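Local coordinates for protein 2'-deoxycytidine 5'-triphosphate deaminase (Agrobacterium tumefaciens, PDB 2R9Q) that probably catalyses the hydrolytic deamination of dCTP to dUTP and ammonia, a step toward thymidine nucleotides, at residues G48-R53 and L75-L80; G89-V94 and E147-T152; L119-R124 and V228-K233; R151-V156 and H223-V228. All coordinates share one frame; numbering follows the deposited sequence.

Overall arrangement
Contacts 1 and 2 adjoin in one antiparallel sheet. Strand 50-54 pairs with 76-79 in contact 1, and its other neighbour is strand 91-101 of contact 2; the two contact centres lie about 12 Å apart. Strand 143-150 of contact 2 is in turn the neighbour of strand 121-127 of contact 3, whose centre is about 10 Å away. Contact 4 shares Val228 with contact 3 and Arg151 and Thr152 with contact 2. Contacts 3 and 4, with centres about 9 Å apart, join the N-terminal family region to the C-terminal one. Contacts 1, 2 and 4 also touch the second subunit, and contact 3 touches a bound peptide.

Contact 1: G48-R53 and L75-L80; sequences GSKAYR and LHEVDL
Ala51 O accepts a nearly straight hydrogen bond from Val78 N at 2.7 Å, with 165° at the hydrogen. The donor lies in the carbonyl plane. Glu77 CA adds a CA-H...O contact to the same Ala51 O at 3.4 Å. The return bond runs from Ala51 N to Val78 O at 2.8 Å. Arg53 and His76 repeat this reciprocal pattern, but the bond from His76 N to Arg53 O is longer (3.3 Å) and more bent (152°). Leu80 N donates to Ser49 O from above its carbonyl plane. The strands thus form an antiparallel pair in the antiparallel sheet of this dUTPase-clan domain, and strand 91-101 flanks 50-54 on its other side. On one face, Ala51 CB meets Val78 CB at 4.1 Å. Leu80 CG is anti to its carbonyl carbon (chi1 -56°), which sets CG near Ala51; from there both methyls come near Ala51 CB. Val94 packs on the same alanine and leucine. Arg53 leads away from this patch to a salt bridge with Glu87 of the second subunit. On the other face, Tyr52 and Glu77 lie side by side, with Tyr52 CE1 3.8 Å from Glu77 CG. Leu75 CD1 approaches Tyr52 CD1 at 3.8 Å. A salt bridge from Lys50 NZ to Glu77 OE2 is modelled there, but the position of that oxygen is doubtful.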
loop_
_atom_site.group_PDB
_atom_site.type_symbol
_atom_site.label_atom_id
_atom_site.label_comp_id
_atom_site.label_asym_id
_atom_site.label_seq_id
_atom_site.Cartn_x
_atom_site.Cartn_y
_atom_site.Cartn_z
ATOM N N GLY B 48 -13.860 27.076 9.371
ATOM C CA GLY B 48 -13.295 28.414 9.382
ATOM C C GLY B 48 -12.363 28.654 8.187
ATOM O O GLY B 48 -12.376 27.904 7.217
ATOM N N SER B 49 -11.578 29.725 8.282
ATOM C CA SER B 49 -10.692 30.201 7.206
ATOM C C SER B 49 -9.266 29.600 7.140
ATOM O O SER B 49 -8.563 29.835 6.179
ATOM C CB SER B 49 -10.560 31.721 7.323
ATOM O OG SER B 49 -11.831 32.351 7.309
ATOM N N LYS B 50 -8.849 28.856 8.164
ATOM C CA LYS B 50 -7.502 28.302 8.246
ATOM C C LYS B 50 -7.591 26.787 8.510
ATOM O O LYS B 50 -8.372 26.334 9.372
ATOM C CB LYS B 50 -6.717 28.876 9.433
ATOM C CG LYS B 50 -6.288 30.348 9.524
ATOM C CD LYS B 50 -5.258 30.393 10.774
ATOM C CE LYS B 50 -4.532 31.795 11.152
ATOM N NZ LYS B 50 -3.164 31.631 11.961
ATOM N N ALA B 51 -6.778 26.019 7.800
ATOM C CA ALA B 51 -6.505 24.631 8.135
ATOM C C ALA B 51 -5.034 24.464 8.541
ATOM O O ALA B 51 -4.134 25.124 8.019
ATOM C CB ALA B 51 -6.853 23.701 6.973
ATOM N N TYR B 52 -4.809 23.589 9.508
ATOM C CA TYR B 52 -3.485 23.288 9.966
ATOM C C TYR B 52 -3.133 21.864 9.615
ATOM O O TYR B 52 -3.802 20.924 10.020
ATOM C CB TYR B 52 -3.369 23.498 11.461
ATOM C CG TYR B 52 -3.613 24.900 11.923
ATOM C CD1 TYR B 52 -2.680 25.906 11.691
ATOM C CD2 TYR B 52 -4.792 25.231 12.590
ATOM C CE1 TYR B 52 -2.902 27.198 12.153
ATOM C CE2 TYR B 52 -5.019 26.498 13.042
ATOM C CZ TYR B 52 -4.071 27.489 12.832
ATOM O OH TYR B 52 -4.342 28.775 13.282
ATOM N N ARG B 53 -2.094 21.733 8.809
ATOM C CA ARG B 53 -1.603 20.463 8.413
ATOM C C ARG B 53 -0.692 19.944 9.529
ATOM O O ARG B 53 0.176 20.644 10.013
ATOM C CB ARG B 53 -0.905 20.529 7.073
ATOM C CG ARG B 53 -0.616 19.140 6.538
ATOM C CD ARG B 53 0.767 18.997 6.174
ATOM N NE ARG B 53 1.027 17.734 5.481
ATOM C CZ ARG B 53 1.817 16.771 5.939
ATOM N NH1 ARG B 53 2.409 16.862 7.119
ATOM N NH2 ARG B 53 2.006 15.703 5.215
ATOM N N LEU B 75 3.609 21.380 11.093
ATOM C CA LEU B 75 2.686 22.484 11.162
ATOM C C LEU B 75 2.772 23.478 9.970
ATOM O O LEU B 75 3.554 24.446 9.968
ATOM C CB LEU B 75 2.792 23.177 12.513
ATOM C CG LEU B 75 1.479 23.037 13.340
ATOM C CD1 LEU B 75 0.283 23.831 12.795
ATOM C CD2 LEU B 75 1.093 21.521 13.507
ATOM N N HIS B 76 1.951 23.211 8.955
ATOM C CA HIS B 76 1.757 24.141 7.850
ATOM C C HIS B 76 0.321 24.682 7.899
ATOM O O HIS B 76 -0.640 23.955 8.075
ATOM C CB HIS B 76 2.070 23.485 6.490
ATOM C CG HIS B 76 2.017 24.449 5.339
ATOM N ND1 HIS B 76 3.046 25.329 5.048
ATOM C CD2 HIS B 76 1.043 24.695 4.432
ATOM C CE1 HIS B 76 2.698 26.072 4.012
ATOM N NE2 HIS B 76 1.491 25.702 3.616
ATOM N N GLU B 77 0.207 25.991 7.750
ATOM C CA GLU B 77 -1.067 26.662 7.714
ATOM C C GLU B 77 -1.561 26.741 6.280
ATOM O O GLU B 77 -0.838 27.127 5.385
ATOM C CB GLU B 77 -0.922 28.044 8.317
ATOM C CG GLU B 77 -2.189 28.679 8.738
ATOM C CD GLU B 77 -1.990 30.116 9.207
ATOM O OE1 GLU B 77 -0.934 30.408 9.803
ATOM O OE2 GLU B 77 -2.889 30.947 8.984
ATOM N N VAL B 78 -2.809 26.360 6.078
ATOM C CA VAL B 78 -3.458 26.378 4.780
ATOM C C VAL B 78 -4.645 27.352 4.841
ATOM O O VAL B 78 -5.448 27.301 5.756
ATOM C CB VAL B 78 -3.951 24.960 4.439
ATOM C CG1 VAL B 78 -4.587 24.922 3.058
ATOM C CG2 VAL B 78 -2.803 23.946 4.583
ATOM N N ASP B 79 -4.745 28.241 3.873
ATOM C CA ASP B 79 -5.851 29.165 3.820
ATOM C C ASP B 79 -7.015 28.543 3.068
ATOM O O ASP B 79 -6.855 28.045 1.948
ATOM C CB ASP B 79 -5.414 30.484 3.196
ATOM C CG ASP B 79 -6.578 31.308 2.673
ATOM O OD1 ASP B 79 -7.320 31.917 3.489
ATOM O OD2 ASP B 79 -6.744 31.345 1.425
ATOM N N LEU B 80 -8.181 28.562 3.702
ATOM C CA LEU B 80 -9.399 28.014 3.091
ATOM C C LEU B 80 -10.360 29.083 2.551
ATOM O O LEU B 80 -11.501 28.781 2.161
ATOM C CB LEU B 80 -10.135 27.147 4.087
ATOM C CG LEU B 80 -9.378 25.989 4.714
ATOM C CD1 LEU B 80 -10.357 25.247 5.607
ATOM C CD2 LEU B 80 -8.730 25.098 3.658
#

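Contact 2: G89-V94 and E147-T152; sequences GCVYIV and EISPRT
The Tyr92 ring turns its edge toward the partner strand. Ile148 O lies near the ring plane, 3.5 Å from Tyr92 CD2, and Pro150 CD approaches the edge farther along, 4.4 Å from Tyr92 CE2. The hydroxyl of Tyr92 is bound outside the contact, to Glu87 N. The other flat group, the Arg151 guanidinium, has Ser149 CB in plane at its edge. The arginine chain bends about CB-CG and again about CG-CD, and Arg151 NH2 comes obliquely to 3.5 Å from Gly89 CA.

The backbones of Tyr92 and Ile148 make a hydrogen-bonded antiparallel pair. Ile148 N donates to Tyr92 O at 2.8 Å, and Tyr92 N returns a bond to Ile148 O. Toward the end of the strand Gly89 N still reaches Pro150 O at 3.1 Å, almost on the line of the C=O bond. Strands 91-101 and 143-150 are thus neighbours in the antiparallel sheet of the dUTPase-clan N-terminal region, flanked by 50-54 and 121-127. On the face of Ile93 and Glu147, Ile93 CD1 lies against the glutamate chain, 3.5 Å from Glu147 CG; Glu147 OE1 bonds to Ser57.

Ser149 OG is anti to its backbone N (chi1 -166°). From there it donates to Cys90 O at 2.8 Å, standing above that carbonyl plane. A bond from Arg151 NH2 to Ser149 OG is also modelled, but it is so short that its length is doubtful. If it holds, the hydroxyl both donates and accepts, and the nearby positive charge may polarise it toward Cys90 O.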
loop_
_atom_site.group_PDB
_atom_site.type_symbol
_atom_site.label_atom_id
_atom_site.label_comp_id
_atom_site.label_asym_id
_atom_site.label_seq_id
_atom_site.Cartn_x
_atom_site.Cartn_y
_atom_site.Cartn_z
ATOM N N GLY B 89 -4.407 10.430 3.226
ATOM C CA GLY B 89 -3.336 10.023 4.127
ATOM C C GLY B 89 -2.778 11.160 4.941
ATOM O O GLY B 89 -1.825 10.975 5.682
ATOM N N CYS B 90 -3.345 12.348 4.788
ATOM C CA CYS B 90 -2.823 13.573 5.415
ATOM C C CYS B 90 -3.811 14.038 6.432
ATOM O O CYS B 90 -4.986 13.823 6.246
ATOM C CB CYS B 90 -2.565 14.679 4.383
ATOM S SG CYS B 90 -1.255 14.286 3.251
ATOM N N VAL B 91 -3.302 14.666 7.498
ATOM C CA VAL B 91 -4.103 15.046 8.648
ATOM C C VAL B 91 -4.103 16.569 8.759
ATOM O O VAL B 91 -3.067 17.228 8.671
ATOM C CB VAL B 91 -3.624 14.327 9.965
ATOM C CG1 VAL B 91 -4.583 14.544 11.110
ATOM C CG2 VAL B 91 -3.403 12.840 9.725
ATOM N N TYR B 92 -5.298 17.113 8.886
ATOM C CA TYR B 92 -5.524 18.549 8.996
ATOM C C TYR B 92 -6.402 18.848 10.187
ATOM O O TYR B 92 -7.353 18.130 10.444
ATOM C CB TYR B 92 -6.188 19.107 7.715
ATOM C CG TYR B 92 -5.479 18.764 6.424
ATOM C CD1 TYR B 92 -4.477 19.575 5.917
ATOM C CD2 TYR B 92 -5.815 17.628 5.719
ATOM C CE1 TYR B 92 -3.832 19.264 4.744
ATOM C CE2 TYR B 92 -5.184 17.295 4.546
ATOM C CZ TYR B 92 -4.192 18.113 4.051
ATOM O OH TYR B 92 -3.586 17.760 2.870
ATOM N N ILE B 93 -6.061 19.879 10.943
ATOM C CA ILE B 93 -6.940 20.409 11.999
ATOM C C ILE B 93 -7.498 21.750 11.526
ATOM O O ILE B 93 -6.769 22.584 10.991
ATOM C CB ILE B 93 -6.241 20.574 13.388
ATOM C CG1 ILE B 93 -5.344 19.370 13.721
ATOM C CG2 ILE B 93 -7.263 20.786 14.503
ATOM C CD1 ILE B 93 -6.043 18.121 13.922
ATOM N N VAL B 94 -8.813 21.909 11.689
ATOM C CA VAL B 94 -9.556 23.070 11.209
ATOM C C VAL B 94 -10.438 23.649 12.319
ATOM O O VAL B 94 -11.381 22.985 12.771
ATOM C CB VAL B 94 -10.384 22.728 9.963
ATOM C CG1 VAL B 94 -11.118 23.945 9.473
ATOM C CG2 VAL B 94 -9.480 22.179 8.896
ATOM N N GLU B 147 -10.789 17.658 13.012
ATOM C CA GLU B 147 -9.729 16.888 12.396
ATOM C C GLU B 147 -10.238 16.204 11.119
ATOM O O GLU B 147 -11.276 15.547 11.139
ATOM C CB GLU B 147 -9.253 15.864 13.375
ATOM C CG GLU B 147 -7.936 15.240 13.083
ATOM C CD GLU B 147 -7.419 14.459 14.315
ATOM O OE1 GLU B 147 -7.789 13.260 14.462
ATOM O OE2 GLU B 147 -6.659 15.060 15.136
ATOM N N ILE B 148 -9.512 16.386 10.016
ATOM C CA ILE B 148 -9.893 15.846 8.722
ATOM C C ILE B 148 -8.744 15.083 8.121
ATOM O O ILE B 148 -7.658 15.619 7.908
ATOM C CB ILE B 148 -10.359 16.933 7.663
ATOM C CG1 ILE B 148 -11.403 17.897 8.197
ATOM C CG2 ILE B 148 -10.905 16.261 6.365
ATOM C CD1 ILE B 148 -11.620 19.157 7.343
ATOM N N SER B 149 -9.019 13.830 7.805
ATOM C CA SER B 149 -8.139 13.019 6.971
ATOM C C SER B 149 -8.904 12.282 5.870
ATOM O O SER B 149 -9.621 11.312 6.144
ATOM C CB SER B 149 -7.352 12.014 7.810
ATOM O OG SER B 149 -6.312 11.502 7.026
ATOM N N PRO B 150 -8.761 12.733 4.622
ATOM C CA PRO B 150 -9.348 11.996 3.484
ATOM C C PRO B 150 -8.693 10.628 3.317
ATOM O O PRO B 150 -7.509 10.526 3.423
ATOM C CB PRO B 150 -9.031 12.899 2.288
ATOM C CG PRO B 150 -8.721 14.229 2.895
ATOM C CD PRO B 150 -8.062 13.938 4.154
ATOM N N ARG B 151 -9.461 9.593 3.065
ATOM C CA ARG B 151 -8.897 8.278 2.972
ATOM C C ARG B 151 -8.820 7.773 1.528
ATOM O O ARG B 151 -7.838 7.192 1.144
ATOM C CB ARG B 151 -9.713 7.342 3.846
ATOM C CG ARG B 151 -9.052 6.758 5.023
ATOM C CD ARG B 151 -9.044 7.596 6.286
ATOM N NE ARG B 151 -7.852 8.425 6.529
ATOM C CZ ARG B 151 -6.568 8.194 6.189
ATOM N NH1 ARG B 151 -6.150 7.088 5.568
ATOM N NH2 ARG B 151 -5.654 9.109 6.517
ATOM N N THR B 152 -9.878 7.951 0.737
ATOM C CA THR B 152 -9.891 7.431 -0.635
ATOM C C THR B 152 -9.802 8.498 -1.685
ATOM O O THR B 152 -9.076 8.337 -2.621
ATOM C CB THR B 152 -11.133 6.585 -0.923
ATOM O OG1 THR B 152 -11.207 5.536 0.039
ATOM C CG2 THR B 152 -11.106 5.985 -2.366
#

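Contact 3: L119-R124 and V228-K233; sequences LDIFTR and VDVDKK
Across the two segments, the nearest partner of Leu119 is a lysine: Leu119 CD2 lies 3.7 Å from Lys233 CE, closer than the methyls of Val228 and Val230. The two side chains cross obliquely. Leu119 chi2 is 32°, far from a staggered value. Lys233 is extended as far as CE and bends only at its last torsion (chi4 76°). That bend brings NZ back to Val230 O at 2.6 Å, in the carbonyl plane and on a lone pair. Ser115 is a weak second partner of the same amine. The lysine thus offers methylene groups to Leu119 while its amine is held by its own segment.

Leu119 and Val228 meet tip to tip, with Leu119 CD2 3.9 Å from Val228 CG1. Beside them Ile121 CD1 touches Val230 CG1 at 4.2 Å. No hydrogen bond crosses between the two segments. A bound peptide packs apolar side chains on Leu119 and on Lys233, and Ile155 touches both Ile121 and Val230.

Asp229 OD1 accepts from Asp231 N at 3.0 Å through its anti lone pair, and Arg158 forms salt bridges with both aspartates. The arrangement is an Asx turn that begins at the last residue of a short strand, set against an apolar seam between the N-terminal and C-terminal dUTPase-clan regions of the deaminase.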
loop_
_atom_site.group_PDB
_atom_site.type_symbol
_atom_site.label_atom_id
_atom_site.label_comp_id
_atom_site.label_asym_id
_atom_site.label_seq_id
_atom_site.Cartn_x
_atom_site.Cartn_y
_atom_site.Cartn_z
ATOM N N LEU B 119 -17.698 9.763 0.911
ATOM C CA LEU B 119 -16.453 10.162 0.325
ATOM C C LEU B 119 -15.286 9.647 1.133
ATOM O O LEU B 119 -14.157 10.059 0.885
ATOM C CB LEU B 119 -16.356 11.671 0.235
ATOM C CG LEU B 119 -16.910 12.450 -0.956
ATOM C CD1 LEU B 119 -18.121 11.813 -1.563
ATOM C CD2 LEU B 119 -17.204 13.888 -0.516
ATOM N N ASP B 120 -15.568 8.792 2.110
ATOM C CA ASP B 120 -14.550 8.125 2.928
ATOM C C ASP B 120 -13.601 9.123 3.603
ATOM O O ASP B 120 -12.392 8.927 3.586
ATOM C CB ASP B 120 -13.781 7.125 2.038
ATOM C CG ASP B 120 -13.054 6.022 2.809
ATOM O OD1 ASP B 120 -13.477 5.557 3.903
ATOM O OD2 ASP B 120 -12.043 5.583 2.252
ATOM N N ILE B 121 -14.158 10.194 4.171
ATOM C CA ILE B 121 -13.361 11.227 4.850
ATOM C C ILE B 121 -13.434 10.971 6.345
ATOM O O ILE B 121 -14.496 11.013 6.916
ATOM C CB ILE B 121 -13.798 12.682 4.555
ATOM C CG1 ILE B 121 -13.896 12.927 3.038
ATOM C CG2 ILE B 121 -12.834 13.669 5.250
ATOM C CD1 ILE B 121 -14.773 14.167 2.580
ATOM N N PHE B 122 -12.291 10.642 6.935
ATOM C CA PHE B 122 -12.146 10.514 8.378
ATOM C C PHE B 122 -12.200 11.889 9.007
ATOM O O PHE B 122 -11.506 12.798 8.580
ATOM C CB PHE B 122 -10.845 9.773 8.674
ATOM C CG PHE B 122 -10.406 9.800 10.085
ATOM C CD1 PHE B 122 -10.525 8.650 10.878
ATOM C CD2 PHE B 122 -9.822 10.927 10.620
ATOM C CE1 PHE B 122 -10.110 8.651 12.164
ATOM C CE2 PHE B 122 -9.374 10.931 11.936
ATOM C CZ PHE B 122 -9.530 9.776 12.709
ATOM N N THR B 123 -13.047 12.031 10.018
ATOM C CA THR B 123 -13.204 13.262 10.786
ATOM C C THR B 123 -13.393 12.977 12.290
ATOM O O THR B 123 -13.910 11.938 12.673
ATOM C CB THR B 123 -14.388 14.182 10.257
ATOM O OG1 THR B 123 -15.649 13.548 10.459
ATOM C CG2 THR B 123 -14.225 14.518 8.781
ATOM N N ARG B 124 -12.937 13.919 13.108
ATOM C CA ARG B 124 -13.098 13.931 14.557
ATOM C C ARG B 124 -13.295 15.377 15.013
ATOM O O ARG B 124 -12.480 16.237 14.723
ATOM C CB ARG B 124 -11.837 13.413 15.256
ATOM C CG ARG B 124 -11.470 12.005 14.955
ATOM C CD ARG B 124 -12.395 11.055 15.610
ATOM N NE ARG B 124 -11.899 9.683 15.511
ATOM C CZ ARG B 124 -12.258 8.824 14.567
ATOM N NH1 ARG B 124 -13.103 9.171 13.596
ATOM N NH2 ARG B 124 -11.755 7.607 14.580
ATOM N N VAL B 228 -12.490 15.861 -5.075
ATOM C CA VAL B 228 -13.899 16.063 -4.868
ATOM C C VAL B 228 -14.167 17.339 -4.109
ATOM O O VAL B 228 -13.747 17.449 -2.981
ATOM C CB VAL B 228 -14.583 14.910 -4.114
ATOM C CG1 VAL B 228 -16.077 15.235 -3.948
ATOM C CG2 VAL B 228 -14.397 13.622 -4.842
ATOM N N ASP B 229 -14.869 18.286 -4.742
ATOM C CA ASP B 229 -15.406 19.465 -4.058
ATOM C C ASP B 229 -16.613 19.064 -3.194
ATOM O O ASP B 229 -17.653 18.654 -3.697
ATOM C CB ASP B 229 -15.770 20.582 -5.052
ATOM C CG ASP B 229 -15.878 21.968 -4.395
ATOM O OD1 ASP B 229 -16.436 22.079 -3.279
ATOM O OD2 ASP B 229 -15.420 22.963 -5.012
ATOM N N VAL B 230 -16.423 19.182 -1.884
ATOM C CA VAL B 230 -17.397 18.777 -0.884
ATOM C C VAL B 230 -18.611 19.705 -0.823
ATOM O O VAL B 230 -19.654 19.337 -0.295
ATOM C CB VAL B 230 -16.742 18.640 0.536
ATOM C CG1 VAL B 230 -15.511 17.712 0.464
ATOM C CG2 VAL B 230 -16.420 20.015 1.168
ATOM N N ASP B 231 -18.458 20.910 -1.368
ATOM C CA ASP B 231 -19.590 21.839 -1.563
ATOM C C ASP B 231 -20.418 21.546 -2.830
ATOM O O ASP B 231 -21.549 21.909 -2.888
ATOM C CB ASP B 231 -19.113 23.289 -1.550
ATOM C CG ASP B 231 -18.421 23.683 -0.247
ATOM O OD1 ASP B 231 -18.397 22.887 0.708
ATOM O OD2 ASP B 231 -17.881 24.809 -0.167
ATOM N N LYS B 232 -19.865 20.858 -3.813
ATOM C CA LYS B 232 -20.539 20.628 -5.081
ATOM C C LYS B 232 -20.497 19.144 -5.396
ATOM O O LYS B 232 -20.027 18.761 -6.438
ATOM C CB LYS B 232 -19.843 21.386 -6.234
ATOM C CG LYS B 232 -19.089 22.649 -5.903
ATOM C CD LYS B 232 -19.989 23.819 -5.559
ATOM C CE LYS B 232 -19.302 25.158 -5.917
ATOM N NZ LYS B 232 -17.854 25.218 -5.435
ATOM N N LYS B 233 -20.981 18.299 -4.498
ATOM C CA LYS B 233 -20.797 16.846 -4.670
ATOM C C LYS B 233 -21.618 16.263 -5.848
ATOM O O LYS B 233 -21.136 15.385 -6.548
ATOM C CB LYS B 233 -21.065 16.077 -3.368
ATOM C CG LYS B 233 -20.212 16.467 -2.191
ATOM C CD LYS B 233 -20.535 15.587 -0.985
ATOM C CE LYS B 233 -19.994 16.163 0.291
ATOM N NZ LYS B 233 -20.786 17.306 0.821
#

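Contact 4: R151-V156 and H223-V228; sequences RTFPIV and HHTAVV
A small mixed sheet joins the N-terminal and C-terminal family regions here: strand 155-157 runs parallel to strand 228-229 and antiparallel to 84-86. Pro154 O and Val156 N both bond to Val228. Val228 N donates to Pro154 O at 2.7 Å, and Val228 O receives Val156 N at 2.8 Å from above its carbonyl plane. The two bonds bracket Ile155, the parallel bridge partner of Val228, and Ile155 CA makes a short CA-H...O contact to Val228 O.

Side chains pack beside the backbone pair. Val156 CG1 meets Val227 CG2 at 3.8 Å, while Pro154 CG faces Val227 CG1 at 4.2 Å. Arg53 of the second subunit packs on Pro154 and Val227. Phe153 CB touches Val228 CG2 at 4.0 Å. The Phe153 ring turns its edge to Thr225, whose CG2 lies in the ring plane; Thr225 OG1 is 3.6 Å from Phe153 CD1. Thr152 CG2 sits over one face of that ring toward its rim, and Trp242 makes an edge-to-face contact with it.

Before the strands pair, a water links the two segments. Thr225 OG1 stands between its backbone N and carbonyl carbon (chi1 68°) and donates to Ala226 O. The water donates to this OG1 at 2.6 Å and to Thr152 O at 3.1 Å, and accepts from Thr225 N.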
loop_
_atom_site.group_PDB
_atom_site.type_symbol
_atom_site.label_atom_id
_atom_site.label_comp_id
_atom_site.label_asym_id
_atom_site.label_seq_id
_atom_site.Cartn_x
_atom_site.Cartn_y
_atom_site.Cartn_z
ATOM N N ARG B 151 -9.461 9.593 3.065
ATOM C CA ARG B 151 -8.897 8.278 2.972
ATOM C C ARG B 151 -8.820 7.773 1.528
ATOM O O ARG B 151 -7.838 7.192 1.144
ATOM C CB ARG B 151 -9.713 7.342 3.846
ATOM C CG ARG B 151 -9.052 6.758 5.023
ATOM C CD ARG B 151 -9.044 7.596 6.286
ATOM N NE ARG B 151 -7.852 8.425 6.529
ATOM C CZ ARG B 151 -6.568 8.194 6.189
ATOM N NH1 ARG B 151 -6.150 7.088 5.568
ATOM N NH2 ARG B 151 -5.654 9.109 6.517
ATOM N N THR B 152 -9.878 7.951 0.737
ATOM C CA THR B 152 -9.891 7.431 -0.635
ATOM C C THR B 152 -9.802 8.498 -1.685
ATOM O O THR B 152 -9.076 8.337 -2.621
ATOM C CB THR B 152 -11.133 6.585 -0.923
ATOM O OG1 THR B 152 -11.207 5.536 0.039
ATOM C CG2 THR B 152 -11.106 5.985 -2.366
ATOM N N PHE B 153 -10.606 9.551 -1.551
ATOM C CA PHE B 153 -10.635 10.633 -2.511
ATOM C C PHE B 153 -9.981 11.864 -1.948
ATOM O O PHE B 153 -10.285 12.284 -0.812
ATOM C CB PHE B 153 -12.081 11.028 -2.945
ATOM C CG PHE B 153 -12.974 9.867 -3.288
ATOM C CD1 PHE B 153 -12.761 9.127 -4.404
ATOM C CD2 PHE B 153 -14.064 9.567 -2.512
ATOM C CE1 PHE B 153 -13.560 8.083 -4.694
ATOM C CE2 PHE B 153 -14.852 8.518 -2.803
ATOM C CZ PHE B 153 -14.591 7.781 -3.898
ATOM N N PRO B 154 -9.108 12.493 -2.753
ATOM C CA PRO B 154 -8.698 13.819 -2.340
ATOM C C PRO B 154 -9.877 14.799 -2.474
ATOM O O PRO B 154 -10.752 14.638 -3.362
ATOM C CB PRO B 154 -7.569 14.125 -3.296
ATOM C CG PRO B 154 -7.888 13.320 -4.546
ATOM C CD PRO B 154 -8.449 12.069 -4.007
ATOM N N ILE B 155 -9.940 15.766 -1.580
ATOM C CA ILE B 155 -11.101 16.651 -1.493
ATOM C C ILE B 155 -10.725 18.111 -1.549
ATOM O O ILE B 155 -9.618 18.470 -1.225
ATOM C CB ILE B 155 -12.002 16.318 -0.301
ATOM C CG1 ILE B 155 -11.308 16.552 1.039
ATOM C CG2 ILE B 155 -12.568 14.891 -0.438
ATOM C CD1 ILE B 155 -12.259 16.633 2.243
ATOM N N VAL B 156 -11.643 18.946 -2.027
ATOM C CA VAL B 156 -11.513 20.399 -1.861
ATOM C C VAL B 156 -12.546 20.932 -0.859
ATOM O O VAL B 156 -13.735 20.613 -0.941
ATOM C CB VAL B 156 -11.449 21.232 -3.230
ATOM C CG1 VAL B 156 -12.145 20.506 -4.350
ATOM C CG2 VAL B 156 -12.022 22.636 -3.060
ATOM N N HIS B 223 -9.348 4.943 -7.221
ATOM C CA HIS B 223 -8.085 5.561 -6.797
ATOM C C HIS B 223 -7.533 6.522 -7.849
ATOM O O HIS B 223 -7.906 6.506 -8.991
ATOM C CB HIS B 223 -7.090 4.488 -6.423
ATOM C CG HIS B 223 -7.591 3.559 -5.362
ATOM N ND1 HIS B 223 -7.897 2.238 -5.609
ATOM C CD2 HIS B 223 -7.872 3.772 -4.053
ATOM C CE1 HIS B 223 -8.331 1.674 -4.496
ATOM N NE2 HIS B 223 -8.325 2.583 -3.536
ATOM N N HIS B 224 -6.693 7.433 -7.455
ATOM C CA HIS B 224 -6.190 8.442 -8.431
ATOM C C HIS B 224 -7.276 9.236 -9.196
ATOM O O HIS B 224 -7.088 9.632 -10.372
ATOM C CB HIS B 224 -5.182 7.793 -9.377
ATOM C CG HIS B 224 -4.033 7.160 -8.660
ATOM N ND1 HIS B 224 -2.962 7.886 -8.180
ATOM C CD2 HIS B 224 -3.816 5.879 -8.290
ATOM C CE1 HIS B 224 -2.114 7.072 -7.576
ATOM N NE2 HIS B 224 -2.605 5.845 -7.632
ATOM N N THR B 225 -8.361 9.525 -8.481
ATOM C CA THR B 225 -9.460 10.269 -9.007
ATOM C C THR B 225 -9.073 11.732 -9.072
ATOM O O THR B 225 -8.029 12.131 -8.593
ATOM C CB THR B 225 -10.770 10.085 -8.129
ATOM O OG1 THR B 225 -10.601 10.693 -6.836
ATOM C CG2 THR B 225 -11.197 8.584 -7.969
ATOM N N ALA B 226 -9.928 12.528 -9.697
ATOM C CA ALA B 226 -9.911 13.978 -9.542
ATOM C C ALA B 226 -10.245 14.302 -8.081
ATOM O O ALA B 226 -10.562 13.403 -7.282
ATOM C CB ALA B 226 -10.913 14.641 -10.533
ATOM N N VAL B 227 -10.143 15.584 -7.720
ATOM C CA VAL B 227 -10.412 16.034 -6.365
ATOM C C VAL B 227 -11.923 16.192 -6.228
ATOM O O VAL B 227 -12.563 16.555 -7.179
ATOM C CB VAL B 227 -9.654 17.350 -6.022
ATOM C CG1 VAL B 227 -8.172 17.153 -6.189
ATOM C CG2 VAL B 227 -10.144 18.501 -6.904
ATOM N N VAL B 228 -12.490 15.861 -5.075
ATOM C CA VAL B 228 -13.899 16.063 -4.868
ATOM C C VAL B 228 -14.167 17.339 -4.109
ATOM O O VAL B 228 -13.747 17.449 -2.981
ATOM C CB VAL B 228 -14.583 14.910 -4.114
ATOM C CG1 VAL B 228 -16.077 15.235 -3.948
ATOM C CG2 VAL B 228 -14.397 13.622 -4.842
HETATM O O HOH W 1 -8.940 9.209 -5.569
#